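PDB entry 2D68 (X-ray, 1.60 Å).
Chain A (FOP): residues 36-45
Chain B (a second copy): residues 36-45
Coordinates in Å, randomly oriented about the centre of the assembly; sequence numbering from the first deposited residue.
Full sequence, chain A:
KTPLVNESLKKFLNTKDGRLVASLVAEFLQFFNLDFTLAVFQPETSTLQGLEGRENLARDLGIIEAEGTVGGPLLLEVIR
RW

Chain A, residues 36-45: FTLAVFQPET
Chain B 36-45: FTLAVFQPET

How do the two backbones lie against each other? Residues 36-44 of each FOP copy are helical, continuing a helix that begins earlier in the chain, with phi/psi mostly near -60/-40, drifting to about -92/-38 at Val A40 and Val B40 and reaching -98/-5 at Thr A45 and -102/2 at Thr B45. The axes run nearly antiparallel, at 167°, and approach to 8.4 Å. The register pairs Thr A37 with Phe B41 and Val A40 with Thr B37, CA to CA 5.3 Å in both cases. Each helix is held by bonds such as Phe A41 N to Thr A37 O and Phe B41 N to Thr B37 O, both 2.8 Å. It kinks at Pro A43 or Pro B43, whose ring nitrogen has no hydrogen to give to the turn before. Regular bonding then resumes, with Glu A44 N to Val A40 O at 2.9 Å and Glu B44 N to Val B40 O at 3.0 Å. With chi1 p, Thr A45 OG1 bonds to Phe A41 O and Thr B45 OG1 to Phe B41 O, both at 2.7 Å.

What ties the helices together by polar contacts? Each glutamate reaches across, its chi1 and chi2 both t (chi1 -159° in Glu A44, -153° in Glu B44) and chi3 near 30°, so that its carboxylate meets the first turn of the partner stretch. Glu B44 OE1 accepts from Thr A37 OG1 at 2.7 Å and from Thr A37 N at 2.9 Å, while Glu B44 OE2 accepts from Phe A36 N at 3.0 Å. The reciprocal set is equally complete: Thr B37 OG1 to Glu A44 OE1 is 2.5 Å, Thr B37 N to Glu A44 OE1 2.8 Å, and Phe B36 N to Glu A44 OE2 3.1 Å. The N-H...acceptor angles of the four backbone bonds, 153-157°, are favourable, and both carboxylate oxygens are used at each site.

How do the side chains interlock between the helices? With chi1 m, Thr A37 and Thr B37 each fit as a knob into a hole: Thr A37 sits among Thr B37, Val B40, Phe B41 and Glu B44, and Thr B37 fills the equivalent hole in chain A. The methyls Thr A37 CG2 and Thr B37 CG2 meet at 3.6 Å, while Thr A37 OG1 lies 3.3 Å from Phe B41 CA. Thr A37 CG2 also lies at the edge of the Phe B41 ring and Thr B37 CG2 at that of Phe A41, each near the ring plane; both phenylalanines have chi1 t and chi2 near 85°.

Which apolar groups complete the contact? Val A40 and Val B40, both t, point toward the partner, and Val A40 CG2 is 4.0 Å from Val B40 CG2. Their other methyls pack on the phenylalanines: Phe A36 CB to Val B40 CG1 is 3.6 Å, and Val A40 CG1 to Phe B36 CB 3.7 Å. Phe A36 and Phe B36, chi1 m and chi2 near -66°, start toward the partner but lead away at their ends. Leu A38, Gln A42, Leu B38 and Gln B42 point away, and the two stretches bury 508 Å² between them, both sides summed.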

# COMPACT_ATOMS: atom_id res chain seq x y z
N PHE A 36 -3.43 0.17 15.46
CA PHE A 36 -4.43 -0.88 15.59
C PHE A 36 -4.50 -1.71 14.31
O PHE A 36 -4.63 -2.93 14.36
CB PHE A 36 -5.79 -0.30 16.00
CG PHE A 36 -5.80 0.23 17.40
CD1 PHE A 36 -5.64 -0.64 18.49
CD2 PHE A 36 -5.94 1.58 17.64
CE1 PHE A 36 -5.63 -0.15 19.80
CE2 PHE A 36 -5.94 2.09 18.95
CZ PHE A 36 -5.77 1.22 20.03
N THR A 37 -4.38 -1.03 13.16
CA THR A 37 -4.34 -1.74 11.89
C THR A 37 -3.15 -2.67 11.83
O THR A 37 -3.28 -3.83 11.41
CB THR A 37 -4.34 -0.75 10.70
OG1 THR A 37 -5.51 0.06 10.79
CG2 THR A 37 -4.35 -1.51 9.37
N LEU A 38 -1.99 -2.19 12.28
CA LEU A 38 -0.79 -3.02 12.31
C LEU A 38 -0.97 -4.24 13.20
O LEU A 38 -0.46 -5.32 12.88
CB LEU A 38 0.43 -2.20 12.73
CG LEU A 38 1.03 -1.34 11.62
CD1 LEU A 38 1.91 -0.26 12.23
CD2 LEU A 38 1.82 -2.18 10.61
N ALA A 39 -1.70 -4.08 14.32
CA ALA A 39 -1.91 -5.17 15.27
C ALA A 39 -2.66 -6.35 14.66
O ALA A 39 -2.47 -7.50 15.07
CB ALA A 39 -2.63 -4.65 16.51
N VAL A 40 -3.52 -6.05 13.68
CA VAL A 40 -4.25 -7.08 12.95
C VAL A 40 -3.51 -7.52 11.67
O VAL A 40 -3.52 -8.70 11.32
CB VAL A 40 -5.68 -6.63 12.62
CG1 VAL A 40 -6.40 -7.68 11.83
CG2 VAL A 40 -6.46 -6.34 13.92
N PHE A 41 -2.86 -6.57 11.01
CA PHE A 41 -2.11 -6.84 9.78
C PHE A 41 -1.04 -7.91 9.99
O PHE A 41 -0.93 -8.84 9.20
CB PHE A 41 -1.48 -5.54 9.28
CG PHE A 41 -0.64 -5.68 8.04
CD1 PHE A 41 -1.23 -5.66 6.78
CD2 PHE A 41 0.75 -5.78 8.14
CE1 PHE A 41 -0.42 -5.77 5.62
CE2 PHE A 41 1.54 -5.90 7.00
CZ PHE A 41 0.96 -5.89 5.75
N GLN A 42 -0.28 -7.78 11.07
CA GLN A 42 0.81 -8.69 11.37
C GLN A 42 0.32 -10.17 11.45
O GLN A 42 0.77 -11.01 10.66
CB GLN A 42 1.61 -8.19 12.59
CG GLN A 42 2.43 -6.92 12.21
CD GLN A 42 2.78 -5.96 13.36
OE1 GLN A 42 3.39 -4.91 13.11
NE2 GLN A 42 2.38 -6.28 14.58
N PRO A 43 -0.63 -10.49 12.35
CA PRO A 43 -1.12 -11.87 12.32
C PRO A 43 -1.92 -12.29 11.08
O PRO A 43 -1.85 -13.47 10.70
CB PRO A 43 -1.99 -11.97 13.58
CG PRO A 43 -2.39 -10.56 13.89
CD PRO A 43 -1.25 -9.70 13.43
N GLU A 44 -2.66 -11.38 10.45
CA GLU A 44 -3.51 -11.79 9.35
C GLU A 44 -2.65 -12.14 8.13
O GLU A 44 -3.05 -12.98 7.31
CB GLU A 44 -4.58 -10.73 9.00
CG GLU A 44 -5.78 -11.31 8.22
CD GLU A 44 -6.93 -10.34 8.05
OE1 GLU A 44 -6.69 -9.12 7.96
OE2 GLU A 44 -8.09 -10.81 7.99
N THR A 45 -1.48 -11.51 8.04
CA THR A 45 -0.56 -11.76 6.91
C THR A 45 0.57 -12.74 7.22
O THR A 45 1.37 -13.09 6.33
CB THR A 45 0.11 -10.45 6.44
OG1 THR A 45 0.90 -9.93 7.51
CG2 THR A 45 -0.93 -9.41 6.00
N PHE B 36 -10.16 -8.58 8.37
CA PHE B 36 -10.07 -8.02 9.71
C PHE B 36 -9.17 -6.79 9.72
O PHE B 36 -9.47 -5.79 10.39
CB PHE B 36 -9.65 -9.09 10.71
CG PHE B 36 -10.64 -10.21 10.84
CD1 PHE B 36 -11.90 -9.98 11.39
CD2 PHE B 36 -10.33 -11.49 10.41
CE1 PHE B 36 -12.84 -11.02 11.50
CE2 PHE B 36 -11.26 -12.54 10.52
CZ PHE B 36 -12.51 -12.30 11.06
N THR B 37 -8.07 -6.85 8.96
CA THR B 37 -7.25 -5.66 8.80
C THR B 37 -8.06 -4.50 8.22
O THR B 37 -7.98 -3.38 8.73
CB THR B 37 -6.02 -5.93 7.93
OG1 THR B 37 -5.29 -7.05 8.46
CG2 THR B 37 -5.10 -4.74 7.95
N LEU B 38 -8.85 -4.75 7.17
CA LEU B 38 -9.69 -3.70 6.60
C LEU B 38 -10.69 -3.14 7.62
O LEU B 38 -10.92 -1.93 7.66
CB LEU B 38 -10.41 -4.21 5.35
CG LEU B 38 -11.13 -3.17 4.51
CD1 LEU B 38 -10.09 -2.21 3.90
CD2 LEU B 38 -11.89 -3.90 3.42
N ALA B 39 -11.24 -4.02 8.45
CA ALA B 39 -12.23 -3.65 9.46
C ALA B 39 -11.68 -2.64 10.46
O ALA B 39 -12.44 -1.85 11.04
CB ALA B 39 -12.72 -4.90 10.17
N VAL B 40 -10.36 -2.69 10.70
CA VAL B 40 -9.70 -1.71 11.59
C VAL B 40 -9.15 -0.52 10.81
O VAL B 40 -9.24 0.63 11.26
CB VAL B 40 -8.59 -2.40 12.42
CG1 VAL B 40 -7.84 -1.40 13.31
CG2 VAL B 40 -9.19 -3.48 13.27
N PHE B 41 -8.59 -0.81 9.63
CA PHE B 41 -8.09 0.25 8.73
C PHE B 41 -9.12 1.35 8.45
O PHE B 41 -8.80 2.54 8.52
CB PHE B 41 -7.65 -0.39 7.41
CG PHE B 41 -7.07 0.58 6.40
CD1 PHE B 41 -5.72 0.90 6.42
CD2 PHE B 41 -7.88 1.13 5.40
CE1 PHE B 41 -5.17 1.77 5.46
CE2 PHE B 41 -7.34 2.01 4.45
CZ PHE B 41 -5.99 2.33 4.48
N GLN B 42 -10.34 0.95 8.13
CA GLN B 42 -11.36 1.93 7.78
C GLN B 42 -11.69 2.93 8.91
O GLN B 42 -11.62 4.14 8.69
CB GLN B 42 -12.56 1.24 7.16
CG GLN B 42 -12.18 0.55 5.84
CD GLN B 42 -13.37 0.08 5.04
OE1 GLN B 42 -14.34 -0.44 5.60
NE2 GLN B 42 -13.28 0.24 3.72
N PRO B 43 -12.04 2.44 10.13
CA PRO B 43 -12.24 3.46 11.17
C PRO B 43 -10.95 4.20 11.56
O PRO B 43 -11.01 5.39 11.87
CB PRO B 43 -12.77 2.65 12.38
CG PRO B 43 -12.39 1.25 12.11
CD PRO B 43 -12.30 1.08 10.62
N GLU B 44 -9.80 3.53 11.51
CA GLU B 44 -8.56 4.17 11.96
C GLU B 44 -8.11 5.30 11.02
O GLU B 44 -7.43 6.24 11.44
CB GLU B 44 -7.44 3.16 12.19
CG GLU B 44 -6.42 3.65 13.22
CD GLU B 44 -5.33 2.65 13.59
OE1 GLU B 44 -4.96 1.78 12.77
OE2 GLU B 44 -4.82 2.76 14.72
N THR B 45 -8.49 5.18 9.75
CA THR B 45 -8.19 6.19 8.74
C THR B 45 -9.37 7.10 8.41
O THR B 45 -9.27 7.98 7.55
CB THR B 45 -7.73 5.54 7.42
OG1 THR B 45 -8.78 4.72 6.90
CG2 THR B 45 -6.47 4.71 7.60